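Local structure of RagA protein (Porphyromonas gingivalis, 6SLN) at residues A[715-720]-A[769-774]; A[781-786]-A[791-796]. The protein probably acts as a TonB-dependent transporter of the outer membrane, and here it holds a bound peptide and pairs with a second protein. All coordinates share one frame; numbering follows the deposited sequence.

Contact 1: A[715-720]-A[769-774]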
loop_
_atom_site.group_PDB
_atom_site.type_symbol
_atom_site.label_atom_id
_atom_site.label_comp_id
_atom_site.label_asym_id
_atom_site.label_seq_id
_atom_site.Cartn_x
_atom_site.Cartn_y
_atom_site.Cartn_z
ATOM N N PRO A 715 10.072 -26.017 21.973
ATOM C CA PRO A 715 9.467 -25.059 22.910
ATOM C C PRO A 715 10.519 -24.515 23.869
ATOM O O PRO A 715 11.240 -25.277 24.517
ATOM C CB PRO A 715 8.405 -25.898 23.649
ATOM C CG PRO A 715 8.266 -27.198 22.873
ATOM C CD PRO A 715 9.586 -27.393 22.179
ATOM N N MET A 716 10.599 -23.237 23.967
ATOM C CA MET A 716 11.664 -22.883 24.899
ATOM C C MET A 716 11.099 -22.579 26.280
ATOM O O MET A 716 9.969 -22.093 26.397
ATOM C CB MET A 716 12.448 -21.663 24.401
ATOM C CG MET A 716 12.813 -21.713 22.923
ATOM S SD MET A 716 14.498 -22.299 22.722
ATOM C CE MET A 716 15.348 -20.996 23.604
ATOM N N PRO A 717 11.849 -22.884 27.339
ATOM C CA PRO A 717 11.489 -22.368 28.664
ATOM C C PRO A 717 11.433 -20.853 28.638
ATOM O O PRO A 717 12.286 -20.197 28.043
ATOM C CB PRO A 717 12.622 -22.864 29.573
ATOM C CG PRO A 717 13.651 -23.469 28.671
ATOM C CD PRO A 717 12.961 -23.851 27.408
ATOM N N TYR A 718 10.422 -20.300 29.303
ATOM C CA TYR A 718 10.184 -18.866 29.239
ATOM C C TYR A 718 11.261 -18.056 29.941
ATOM O O TYR A 718 11.326 -16.845 29.731
ATOM C CB TYR A 718 8.811 -18.541 29.821
ATOM C CG TYR A 718 7.677 -18.993 28.941
ATOM C CD1 TYR A 718 7.802 -18.990 27.559
ATOM C CD2 TYR A 718 6.478 -19.444 29.489
ATOM C CE1 TYR A 718 6.753 -19.407 26.745
ATOM C CE2 TYR A 718 5.435 -19.862 28.683
ATOM C CZ TYR A 718 5.574 -19.838 27.316
ATOM O OH TYR A 718 4.538 -20.250 26.517
ATOM N N ILE A 719 12.119 -18.680 30.749
ATOM C CA ILE A 719 13.287 -17.961 31.244
ATOM C C ILE A 719 14.178 -17.517 30.089
ATOM O O ILE A 719 14.966 -16.572 30.235
ATOM C CB ILE A 719 14.067 -18.844 32.232
ATOM C CG1 ILE A 719 14.273 -20.227 31.621
ATOM C CG2 ILE A 719 13.341 -18.941 33.558
ATOM C CD1 ILE A 719 15.377 -20.987 32.262
ATOM N N SER A 720 14.069 -18.188 28.936
ATOM C CA SER A 720 14.845 -17.840 27.747
ATOM C C SER A 720 14.380 -16.549 27.088
ATOM O O SER A 720 15.151 -15.952 26.329
ATOM C CB SER A 720 14.762 -18.962 26.709
ATOM O OG SER A 720 13.608 -18.800 25.882
ATOM N N LEU A 769 13.490 -36.917 21.996
ATOM C CA LEU A 769 12.900 -35.587 22.099
ATOM C C LEU A 769 14.020 -34.568 22.203
ATOM O O LEU A 769 14.871 -34.519 21.328
ATOM C CB LEU A 769 11.897 -35.519 23.221
ATOM C CG LEU A 769 10.611 -36.280 22.944
ATOM C CD1 LEU A 769 9.812 -36.539 24.221
ATOM C CD2 LEU A 769 9.826 -35.506 21.914
ATOM N N PHE A 770 13.999 -33.711 23.213
ATOM C CA PHE A 770 14.951 -32.622 23.347
ATOM C C PHE A 770 15.378 -32.533 24.808
ATOM O O PHE A 770 14.636 -32.939 25.709
ATOM C CB PHE A 770 14.349 -31.287 22.873
ATOM C CG PHE A 770 12.862 -31.126 23.141
ATOM C CD1 PHE A 770 11.920 -31.705 22.303
ATOM C CD2 PHE A 770 12.414 -30.363 24.212
ATOM C CE1 PHE A 770 10.559 -31.541 22.529
ATOM C CE2 PHE A 770 11.058 -30.194 24.437
ATOM C CZ PHE A 770 10.127 -30.786 23.593
ATOM N N PHE A 771 16.583 -32.005 25.042
ATOM C CA PHE A 771 17.089 -31.736 26.385
ATOM C C PHE A 771 17.238 -32.999 27.222
ATOM O O PHE A 771 17.227 -32.933 28.462
ATOM C CB PHE A 771 16.193 -30.728 27.125
ATOM C CG PHE A 771 15.867 -29.485 26.320
ATOM C CD1 PHE A 771 16.755 -29.003 25.358
ATOM C CD2 PHE A 771 14.682 -28.798 26.528
ATOM C CE1 PHE A 771 16.460 -27.861 24.609
ATOM C CE2 PHE A 771 14.386 -27.655 25.785
ATOM C CZ PHE A 771 15.282 -27.189 24.819
ATOM N N GLY A 772 17.368 -34.157 26.585
ATOM C CA GLY A 772 17.353 -35.384 27.363
ATOM C C GLY A 772 15.997 -35.789 27.903
ATOM O O GLY A 772 15.925 -36.723 28.708
ATOM N N LEU A 773 14.917 -35.129 27.480
ATOM C CA LEU A 773 13.589 -35.425 28.017
ATOM C C LEU A 773 13.103 -36.780 27.542
ATOM O O LEU A 773 13.158 -37.096 26.350
ATOM C CB LEU A 773 12.572 -34.361 27.606
ATOM C CG LEU A 773 12.855 -33.005 28.247
ATOM C CD1 LEU A 773 12.019 -31.843 27.644
ATOM C CD2 LEU A 773 12.660 -33.162 29.744
ATOM N N ASN A 774 12.630 -37.587 28.487
ATOM C CA ASN A 774 11.876 -38.768 28.111
ATOM C C ASN A 774 10.484 -38.387 27.595
ATOM O O ASN A 774 9.912 -39.093 26.757
ATOM C CB ASN A 774 11.823 -39.700 29.313
ATOM C CG ASN A 774 10.791 -40.765 29.176
ATOM O OD1 ASN A 774 9.768 -40.734 29.867
ATOM N ND2 ASN A 774 11.043 -41.732 28.294
#
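In this TonB-dependent β-barrel, P715 and P717, at and just after the end of strand 696-715, meet F770 and F771 of the loop that follows strand 752-764. The contact is apolar: no hydrogen bond crosses it. P715 brings the CD corner of its pyrrolidine to the F770 ring, with CD 3.7 Å from CZ and 3.9 Å from CE2 of F770, and the two side chains cross at about a right angle. F771 reaches further along the proline-rich segment. Its CE2 lies 4.1 Å from the carbonyl O of P715, which sits at the ring's edge, and 4.4 Å from P717 CD, which meets the ring obliquely.

A type I' β-turn from F770 to L773 sets out these two aromatics, closed by L773 N donating to F770 O. F771 and G772 occupy its centre, both with positive phi. With CG of F771 beside its backbone N and anti to the carbonyl carbon (chi1 -49°), the ring folds back over its neighbour: F770 CB stands 4.1 Å above the plane, over the centre of the F771 ring. F771 CD2 in turn lies in the plane of the F770 ring, at its edge. Beyond the two segments, F770 also packs on I712 and V729 and its ring meets that of Y776, while F771 rests on V714.

The proline segment ends in a 3-10 turn in which P717 O is gripped twice by S720, through N (2.8 Å) and through OG (2.9 Å), from opposite faces of the carbonyl plane. M716 O, just before this turn, and Y718 N and S720 O within it, are hydrogen-bonded to side chains of the partner protein's chain.

Contact 2: A[781-786]-A[791-796]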
loop_
_atom_site.group_PDB
_atom_site.type_symbol
_atom_site.label_atom_id
_atom_site.label_comp_id
_atom_site.label_asym_id
_atom_site.label_seq_id
_atom_site.Cartn_x
_atom_site.Cartn_y
_atom_site.Cartn_z
ATOM N N THR A 781 -2.681 -28.309 25.917
ATOM C CA THR A 781 -3.149 -29.007 24.726
ATOM C C THR A 781 -3.885 -30.301 25.007
ATOM O O THR A 781 -4.615 -30.771 24.120
ATOM C CB THR A 781 -1.985 -29.349 23.775
ATOM O OG1 THR A 781 -1.073 -30.261 24.416
ATOM C CG2 THR A 781 -1.291 -28.077 23.291
ATOM N N GLY A 782 -3.695 -30.900 26.191
ATOM C CA GLY A 782 -4.159 -32.241 26.464
ATOM C C GLY A 782 -3.427 -33.295 25.676
ATOM O O GLY A 782 -3.968 -34.380 25.460
ATOM N N THR A 783 -2.202 -33.001 25.234
ATOM C CA THR A 783 -1.364 -33.918 24.470
ATOM C C THR A 783 0.042 -34.000 25.075
ATOM O O THR A 783 0.493 -33.115 25.811
ATOM C CB THR A 783 -1.263 -33.484 23.000
ATOM O OG1 THR A 783 -0.494 -32.274 22.917
ATOM C CG2 THR A 783 -2.651 -33.273 22.386
ATOM N N ILE A 784 0.753 -35.074 24.742
ATOM C CA ILE A 784 2.103 -35.279 25.253
ATOM C C ILE A 784 2.948 -35.973 24.197
ATOM O O ILE A 784 2.466 -36.824 23.435
ATOM C CB ILE A 784 2.114 -36.088 26.565
ATOM C CG1 ILE A 784 3.480 -35.992 27.251
ATOM C CG2 ILE A 784 1.804 -37.538 26.290
ATOM C CD1 ILE A 784 3.560 -36.718 28.559
ATOM N N TRP A 785 4.208 -35.557 24.131
ATOM C CA TRP A 785 5.270 -36.309 23.491
ATOM C C TRP A 785 5.936 -37.192 24.550
ATOM O O TRP A 785 6.381 -36.686 25.587
ATOM C CB TRP A 785 6.271 -35.344 22.869
ATOM C CG TRP A 785 5.713 -34.498 21.745
ATOM C CD1 TRP A 785 4.660 -34.801 20.922
ATOM C CD2 TRP A 785 6.205 -33.222 21.308
ATOM N NE1 TRP A 785 4.469 -33.788 20.011
ATOM C CE2 TRP A 785 5.408 -32.812 20.229
ATOM C CE3 TRP A 785 7.244 -32.390 21.728
ATOM C CZ2 TRP A 785 5.623 -31.607 19.563
ATOM C CZ3 TRP A 785 7.442 -31.184 21.066
ATOM C CH2 TRP A 785 6.643 -30.810 20.000
ATOM N N GLU A 786 5.972 -38.506 24.316
ATOM C CA GLU A 786 6.624 -39.430 25.242
ATOM C C GLU A 786 7.341 -40.531 24.468
ATOM O O GLU A 786 6.738 -41.199 23.624
ATOM C CB GLU A 786 5.619 -40.037 26.222
ATOM C CG GLU A 786 6.268 -40.890 27.291
ATOM C CD GLU A 786 5.310 -41.243 28.401
ATOM O OE1 GLU A 786 4.174 -40.752 28.357
ATOM O OE2 GLU A 786 5.686 -42.008 29.316
ATOM N N ASN A 791 2.341 -39.615 19.643
ATOM C CA ASN A 791 1.693 -38.407 20.141
ATOM C C ASN A 791 0.347 -38.789 20.729
ATOM O O ASN A 791 -0.528 -39.297 20.018
ATOM C CB ASN A 791 1.518 -37.419 18.983
ATOM C CG ASN A 791 1.117 -36.028 19.439
ATOM O OD1 ASN A 791 1.127 -35.729 20.636
ATOM N ND2 ASN A 791 0.765 -35.170 18.487
ATOM N N SER A 792 0.207 -38.605 22.039
ATOM C CA SER A 792 -0.923 -39.154 22.775
ATOM C C SER A 792 -1.577 -38.082 23.641
ATOM O O SER A 792 -1.011 -37.011 23.880
ATOM C CB SER A 792 -0.489 -40.348 23.641
ATOM O OG SER A 792 -0.088 -41.434 22.817
ATOM N N PHE A 793 -2.799 -38.373 24.089
ATOM C CA PHE A 793 -3.514 -37.422 24.928
ATOM C C PHE A 793 -3.026 -37.513 26.372
ATOM O O PHE A 793 -2.449 -38.515 26.805
ATOM C CB PHE A 793 -5.031 -37.638 24.830
ATOM C CG PHE A 793 -5.625 -37.078 23.569
ATOM C CD1 PHE A 793 -5.881 -35.710 23.454
ATOM C CD2 PHE A 793 -5.877 -37.898 22.475
ATOM C CE1 PHE A 793 -6.402 -35.181 22.303
ATOM C CE2 PHE A 793 -6.393 -37.364 21.306
ATOM C CZ PHE A 793 -6.658 -36.003 21.229
ATOM N N TYR A 794 -3.253 -36.439 27.117
ATOM C CA TYR A 794 -2.668 -36.321 28.448
ATOM C C TYR A 794 -3.641 -35.530 29.309
ATOM O O TYR A 794 -3.840 -34.329 29.080
ATOM C CB TYR A 794 -1.291 -35.650 28.384
ATOM C CG TYR A 794 -0.531 -35.652 29.702
ATOM C CD1 TYR A 794 -0.634 -34.578 30.591
ATOM C CD2 TYR A 794 0.282 -36.730 30.063
ATOM C CE1 TYR A 794 0.054 -34.573 31.790
ATOM C CE2 TYR A 794 0.977 -36.736 31.264
ATOM C CZ TYR A 794 0.858 -35.654 32.126
ATOM O OH TYR A 794 1.536 -35.647 33.329
ATOM N N MET A 795 -4.242 -36.205 30.288
ATOM C CA MET A 795 -5.243 -35.580 31.145
ATOM C C MET A 795 -5.489 -36.477 32.347
ATOM O O MET A 795 -5.057 -37.634 32.385
ATOM C CB MET A 795 -6.556 -35.330 30.399
ATOM C CG MET A 795 -7.073 -36.528 29.623
ATOM S SD MET A 795 -8.229 -36.012 28.342
ATOM C CE MET A 795 -7.148 -35.357 27.085
ATOM N N ALA A 796 -6.178 -35.917 33.338
ATOM C CA ALA A 796 -6.688 -36.737 34.423
ATOM C C ALA A 796 -7.785 -37.646 33.890
ATOM O O ALA A 796 -8.425 -37.349 32.878
ATOM C CB ALA A 796 -7.222 -35.868 35.558
#
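The carbonyl O of G782 takes the N-H of Y794 (N to O 2.7 Å) from over the face of the peptide group, 62° out of the carbonyl plane. The same oxygen lies near the plane of the F793 ring, at its edge, and 3.7 Å from CE of M795. Further along, the pairing is more regular. I784 and S792 form a hydrogen-bonded antiparallel pair, I784 N donating to S792 O (2.8 Å) and S792 N to I784 O (3.2 Å). T783 and F793 make the adjoining non-hydrogen-bonded pair, their side chains diverging.

I784 extends its CG1 branch anti to the backbone N (chi1 -166°), bringing CD1 obliquely to the Y794 ring, 3.6 Å from CD2; Y794 packs on M777 and E833 as well. Before the strand, T781 OG1 accepts from T783 N (3.1 Å), an ST turn, and T781 and T783 both pack on the backbone of the bound peptide. The directions of the short strand segments differ by 119°, well short of antiparallel, consistent with a strongly twisted or coiled β-hairpin of strands 783-786 and 792-802 beside the peptide site.

Both segments of contact 1 precede those of contact 2 in the sequence, and the centres of the two contacts lie 16 Å apart. Contact 1 sits in loops after barrel strands 696-715 and 752-764. Residues 769-774 run straight into strand 775-778, which pairs with strand 783-786 of the hairpin in a small antiparallel sheet separate from the barrel strands. W785 joins the contacts in space: its CZ3 lies 3.5 Å from F770 CE1, and its CB 3.7 Å from L769 CD2. F770 thus packs against the hairpin as well as against the loop of contact 1. This packing lies between the region that meets the partner protein and the region that meets the peptide.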